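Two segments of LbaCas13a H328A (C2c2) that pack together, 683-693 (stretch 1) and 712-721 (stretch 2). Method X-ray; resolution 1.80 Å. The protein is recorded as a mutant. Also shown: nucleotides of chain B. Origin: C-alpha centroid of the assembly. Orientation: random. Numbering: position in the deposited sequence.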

# COMPACT_ATOMS: atom_id res chain seq x y z
N VAL A 683 -14.79 17.70 13.37
CA VAL A 683 -15.49 17.40 12.13
C VAL A 683 -16.19 18.65 11.65
O VAL A 683 -16.93 19.29 12.41
CB VAL A 683 -16.47 16.24 12.34
CG1 VAL A 683 -17.28 16.01 11.09
CG2 VAL A 683 -15.72 14.99 12.75
N ARG A 684 -15.96 19.02 10.38
CA ARG A 684 -16.48 20.30 9.90
C ARG A 684 -17.99 20.37 10.06
O ARG A 684 -18.52 21.39 10.52
CB ARG A 684 -16.09 20.52 8.44
CG ARG A 684 -16.54 21.87 7.89
CD ARG A 684 -16.25 23.03 8.86
NE ARG A 684 -16.68 24.29 8.27
CZ ARG A 684 -17.92 24.77 8.38
NH1 ARG A 684 -18.84 24.10 9.06
NH2 ARG A 684 -18.24 25.92 7.80
N LYS A 685 -18.70 19.30 9.70
CA LYS A 685 -20.16 19.34 9.79
C LYS A 685 -20.64 19.64 11.21
O LYS A 685 -21.65 20.32 11.38
CB LYS A 685 -20.74 18.01 9.29
CG LYS A 685 -22.17 17.75 9.74
CD LYS A 685 -22.57 16.30 9.52
CE LYS A 685 -24.01 16.08 9.97
NZ LYS A 685 -24.91 17.16 9.47
N ASN A 686 -19.92 19.17 12.23
CA ASN A 686 -20.33 19.38 13.62
C ASN A 686 -19.75 20.65 14.24
O ASN A 686 -20.11 20.98 15.37
CB ASN A 686 -19.92 18.18 14.48
CG ASN A 686 -20.41 16.87 13.92
OD1 ASN A 686 -21.42 16.83 13.20
ND2 ASN A 686 -19.73 15.77 14.27
N PHE A 687 -18.89 21.36 13.51
CA PHE A 687 -18.12 22.46 14.09
C PHE A 687 -19.00 23.60 14.62
O PHE A 687 -18.79 24.02 15.77
CB PHE A 687 -17.11 22.95 13.05
CG PHE A 687 -16.11 23.93 13.59
CD1 PHE A 687 -15.22 23.56 14.58
CD2 PHE A 687 -16.03 25.22 13.07
CE1 PHE A 687 -14.29 24.46 15.06
CE2 PHE A 687 -15.10 26.13 13.56
CZ PHE A 687 -14.24 25.74 14.55
N PRO A 688 -19.95 24.15 13.86
CA PRO A 688 -20.72 25.28 14.42
C PRO A 688 -21.43 24.93 15.71
O PRO A 688 -21.34 25.69 16.69
CB PRO A 688 -21.70 25.62 13.29
CG PRO A 688 -20.99 25.16 12.04
CD PRO A 688 -20.35 23.88 12.47
N ALA A 689 -22.08 23.77 15.76
CA ALA A 689 -22.71 23.34 17.00
C ALA A 689 -21.68 23.17 18.12
O ALA A 689 -21.97 23.46 19.29
CB ALA A 689 -23.48 22.04 16.77
N LEU A 690 -20.47 22.71 17.78
CA LEU A 690 -19.49 22.46 18.83
C LEU A 690 -18.97 23.76 19.44
O LEU A 690 -18.79 23.85 20.65
CB LEU A 690 -18.33 21.63 18.29
CG LEU A 690 -17.39 21.10 19.39
CD1 LEU A 690 -17.09 19.63 19.21
CD2 LEU A 690 -16.11 21.91 19.44
N VAL A 691 -18.72 24.78 18.62
CA VAL A 691 -18.15 26.00 19.19
C VAL A 691 -19.21 26.77 19.96
O VAL A 691 -18.90 27.46 20.93
CB VAL A 691 -17.48 26.87 18.11
CG1 VAL A 691 -16.34 26.09 17.44
CG2 VAL A 691 -18.49 27.34 17.10
N ARG A 692 -20.48 26.66 19.56
CA ARG A 692 -21.57 27.31 20.29
C ARG A 692 -21.88 26.62 21.61
O ARG A 692 -22.42 27.26 22.52
CB ARG A 692 -22.82 27.36 19.41
CG ARG A 692 -22.72 28.35 18.27
CD ARG A 692 -24.06 28.55 17.62
NE ARG A 692 -24.63 27.29 17.17
CZ ARG A 692 -24.54 26.84 15.92
NH1 ARG A 692 -23.91 27.55 15.00
NH2 ARG A 692 -25.10 25.68 15.60
N ASP A 693 -21.55 25.34 21.75
CA ASP A 693 -21.84 24.61 22.97
C ASP A 693 -21.19 25.30 24.16
O ASP A 693 -19.99 25.58 24.16
CB ASP A 693 -21.35 23.17 22.87
CG ASP A 693 -21.95 22.27 23.94
OD1 ASP A 693 -21.60 22.44 25.13
OD2 ASP A 693 -22.77 21.40 23.58
P A B 38 -17.04 26.96 1.55
OP1 A B 38 -16.92 26.98 0.06
OP2 A B 38 -18.20 27.69 2.16
O5' A B 38 -17.15 25.48 2.11
C5' A B 38 -17.09 25.23 3.51
C4' A B 38 -18.10 24.19 3.93
O4' A B 38 -19.39 24.83 4.14
C3' A B 38 -18.34 23.07 2.92
O3' A B 38 -18.63 21.87 3.63
C2' A B 38 -19.61 23.51 2.21
O2' A B 38 -20.35 22.45 1.64
C1' A B 38 -20.37 24.17 3.35
N9 A B 38 -21.38 25.14 2.93
C8 A B 38 -21.22 26.27 2.17
N7 A B 38 -22.34 26.93 1.97
C5 A B 38 -23.29 26.17 2.65
C6 A B 38 -24.68 26.32 2.83
N6 A B 38 -25.37 27.34 2.31
N1 A B 38 -25.33 25.39 3.56
C2 A B 38 -24.63 24.37 4.07
N3 A B 38 -23.32 24.12 3.97
C4 A B 38 -22.71 25.07 3.24
P U B 42 -19.58 12.42 12.14
OP1 U B 42 -20.35 13.17 13.17
OP2 U B 42 -18.10 12.45 12.16
O5' U B 42 -20.02 10.89 12.21
C5' U B 42 -21.38 10.52 12.39
C4' U B 42 -21.52 9.02 12.29
O4' U B 42 -21.06 8.60 10.97
C3' U B 42 -20.66 8.22 13.25
O3' U B 42 -21.23 8.08 14.55
C2' U B 42 -20.47 6.90 12.52
O2' U B 42 -21.63 6.09 12.64
C1' U B 42 -20.37 7.37 11.07
N1 U B 42 -18.96 7.57 10.64
C2 U B 42 -18.23 6.44 10.33
O2 U B 42 -18.69 5.31 10.40
N3 U B 42 -16.93 6.66 9.93
C4 U B 42 -16.31 7.88 9.81
O4 U B 42 -15.14 7.93 9.43
C5 U B 42 -17.13 9.00 10.15
C6 U B 42 -18.40 8.81 10.54
P C B 41 -15.70 13.96 7.97
OP1 C B 41 -15.63 15.40 7.63
OP2 C B 41 -14.66 13.35 8.83
O5' C B 41 -17.09 13.57 8.65
C5' C B 41 -18.31 14.23 8.29
C4' C B 41 -19.51 13.30 8.35
O4' C B 41 -19.51 12.44 7.18
C3' C B 41 -19.59 12.33 9.52
O3' C B 41 -20.09 12.93 10.70
C2' C B 41 -20.51 11.25 8.98
O2' C B 41 -21.86 11.69 9.03
C1' C B 41 -20.08 11.19 7.51
N1 C B 41 -19.10 10.13 7.25
C2 C B 41 -19.55 8.81 7.22
O2 C B 41 -20.75 8.61 7.42
N3 C B 41 -18.68 7.80 6.97
C4 C B 41 -17.39 8.09 6.74
N4 C B 41 -16.54 7.08 6.49
C5 C B 41 -16.90 9.43 6.77
C6 C B 41 -17.78 10.41 7.02
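Stretch 2, residues 712-721: NELKFYNALY

Stretch 2 is helical throughout, part of a helix that extends beyond 712-721 in both directions, and it lies across the short helix 687-692 of stretch 1. The two N-to-C directions make an angle of 81°, so the helices cross nearly at right angles, with axes 10.5 Å apart at closest approach. Pro-688 and Tyr-717 approach most closely in the backbone (CA to CA, 6.2 Å), while Arg-684 faces Tyr-721 (CA to CA, 7.6 Å).

Apolar and aromatic packing fills the crossing. Tyr-717 points toward stretch 1 and lays its ring face on Pro-688, whose CB stands 3.6 Å from the ring centroid in a CH-pi contact; the rigid proline ring offers a compact surface for this. At the edge of the same ring, Val-691 CG2 lies 3.4 Å from Tyr-717 CE1. Leu-720 reaches Phe-687 and Val-691, which lie one turn apart on the helix, its CD2 being 3.6 Å from Val-691 CG1 and 3.8 Å from Phe-687 CZ; all three are buried, and their apolar side chains suit this, having no polar atom that would need a partner. Tyr-721 turns its ring edge toward the face of Phe-687, planes at 73°, with CG of Phe-687 3.6 Å from CD1 of Tyr-721.

Polar contacts rely on two long arginines. The aliphatic part of Arg-684 covers the Tyr-721 ring, CD 3.6 Å from its centroid, leaving the guanidinium free to donate from NH2 to Asn-718 OD1 at 2.6 Å, nearly linearly. A water accepts from Arg-684 NE and donates to Asn-718 OD1, reinforcing the link. Asn-718 ND2 meanwhile donates to OP2 of A38, 3.2 Å away, so one amide serves protein and RNA. Arg-692 NH1 donates to Tyr-717 OH at 2.7 Å, which satisfies the one polar atom of a ring otherwise packed on apolar groups.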

# COMPACT_ATOMS: atom_id res chain seq x y z
N ASN A 712 -22.54 35.82 6.53
CA ASN A 712 -21.54 36.23 7.51
C ASN A 712 -21.33 35.15 8.55
O ASN A 712 -20.20 34.94 9.02
CB ASN A 712 -21.95 37.54 8.18
CG ASN A 712 -21.65 38.74 7.32
OD1 ASN A 712 -20.99 38.63 6.28
ND2 ASN A 712 -22.14 39.91 7.73
N GLU A 713 -22.40 34.47 8.95
CA GLU A 713 -22.27 33.34 9.86
C GLU A 713 -21.38 32.26 9.24
O GLU A 713 -20.49 31.71 9.90
CB GLU A 713 -23.65 32.77 10.19
CG GLU A 713 -23.66 31.80 11.34
CD GLU A 713 -24.82 32.03 12.29
OE1 GLU A 713 -25.80 32.69 11.89
OE2 GLU A 713 -24.75 31.54 13.45
N LEU A 714 -21.60 31.97 7.96
CA LEU A 714 -20.80 30.97 7.27
C LEU A 714 -19.35 31.41 7.15
O LEU A 714 -18.43 30.60 7.37
CB LEU A 714 -21.39 30.68 5.90
CG LEU A 714 -20.64 29.65 5.08
CD1 LEU A 714 -20.55 28.33 5.84
CD2 LEU A 714 -21.33 29.48 3.74
N LYS A 715 -19.12 32.67 6.81
CA LYS A 715 -17.75 33.20 6.82
C LYS A 715 -17.10 33.01 8.18
O LYS A 715 -15.93 32.64 8.27
CB LYS A 715 -17.75 34.68 6.43
CG LYS A 715 -17.83 34.96 4.94
CD LYS A 715 -17.37 36.37 4.63
CE LYS A 715 -18.14 36.98 3.47
NZ LYS A 715 -18.34 36.01 2.36
N PHE A 716 -17.84 33.27 9.27
CA PHE A 716 -17.25 33.15 10.60
C PHE A 716 -16.84 31.71 10.91
O PHE A 716 -15.72 31.46 11.37
CB PHE A 716 -18.20 33.65 11.68
CG PHE A 716 -17.72 33.31 13.06
CD1 PHE A 716 -16.56 33.90 13.57
CD2 PHE A 716 -18.38 32.37 13.83
CE1 PHE A 716 -16.10 33.57 14.83
CE2 PHE A 716 -17.92 32.03 15.10
CZ PHE A 716 -16.78 32.64 15.60
N TYR A 717 -17.75 30.76 10.70
CA TYR A 717 -17.42 29.38 11.05
C TYR A 717 -16.29 28.84 10.16
O TYR A 717 -15.45 28.07 10.63
CB TYR A 717 -18.65 28.49 10.95
CG TYR A 717 -19.61 28.77 12.09
CD1 TYR A 717 -19.19 28.64 13.41
CD2 TYR A 717 -20.90 29.21 11.85
CE1 TYR A 717 -20.05 28.91 14.46
CE2 TYR A 717 -21.76 29.47 12.89
CZ TYR A 717 -21.34 29.32 14.19
OH TYR A 717 -22.20 29.59 15.23
N ASN A 718 -16.26 29.26 8.90
CA ASN A 718 -15.16 28.90 8.01
C ASN A 718 -13.85 29.53 8.48
O ASN A 718 -12.80 28.90 8.44
CB ASN A 718 -15.47 29.34 6.59
CG ASN A 718 -16.47 28.42 5.90
OD1 ASN A 718 -16.63 27.27 6.30
ND2 ASN A 718 -17.13 28.93 4.87
N ALA A 719 -13.92 30.79 8.94
CA ALA A 719 -12.73 31.45 9.46
C ALA A 719 -12.23 30.77 10.72
O ALA A 719 -11.03 30.51 10.87
CB ALA A 719 -13.03 32.93 9.73
N LEU A 720 -13.14 30.48 11.64
CA LEU A 720 -12.76 29.82 12.89
C LEU A 720 -12.17 28.45 12.62
O LEU A 720 -11.20 28.04 13.26
CB LEU A 720 -13.97 29.72 13.81
CG LEU A 720 -13.68 29.44 15.28
CD1 LEU A 720 -12.97 30.61 15.93
CD2 LEU A 720 -14.98 29.12 16.02
N TYR A 721 -12.76 27.72 11.66
CA TYR A 721 -12.25 26.40 11.31
C TYR A 721 -10.81 26.46 10.83
O TYR A 721 -9.97 25.63 11.23
CB TYR A 721 -13.14 25.78 10.22
CG TYR A 721 -13.02 24.28 10.16
CD1 TYR A 721 -13.45 23.50 11.21
CD2 TYR A 721 -12.46 23.64 9.05
CE1 TYR A 721 -13.37 22.12 11.16
CE2 TYR A 721 -12.37 22.27 9.00
CZ TYR A 721 -12.82 21.52 10.05
OH TYR A 721 -12.74 20.14 10.01
O HOH W 1 -14.24 17.41 9.02
O HOH W 2 -14.65 24.82 6.18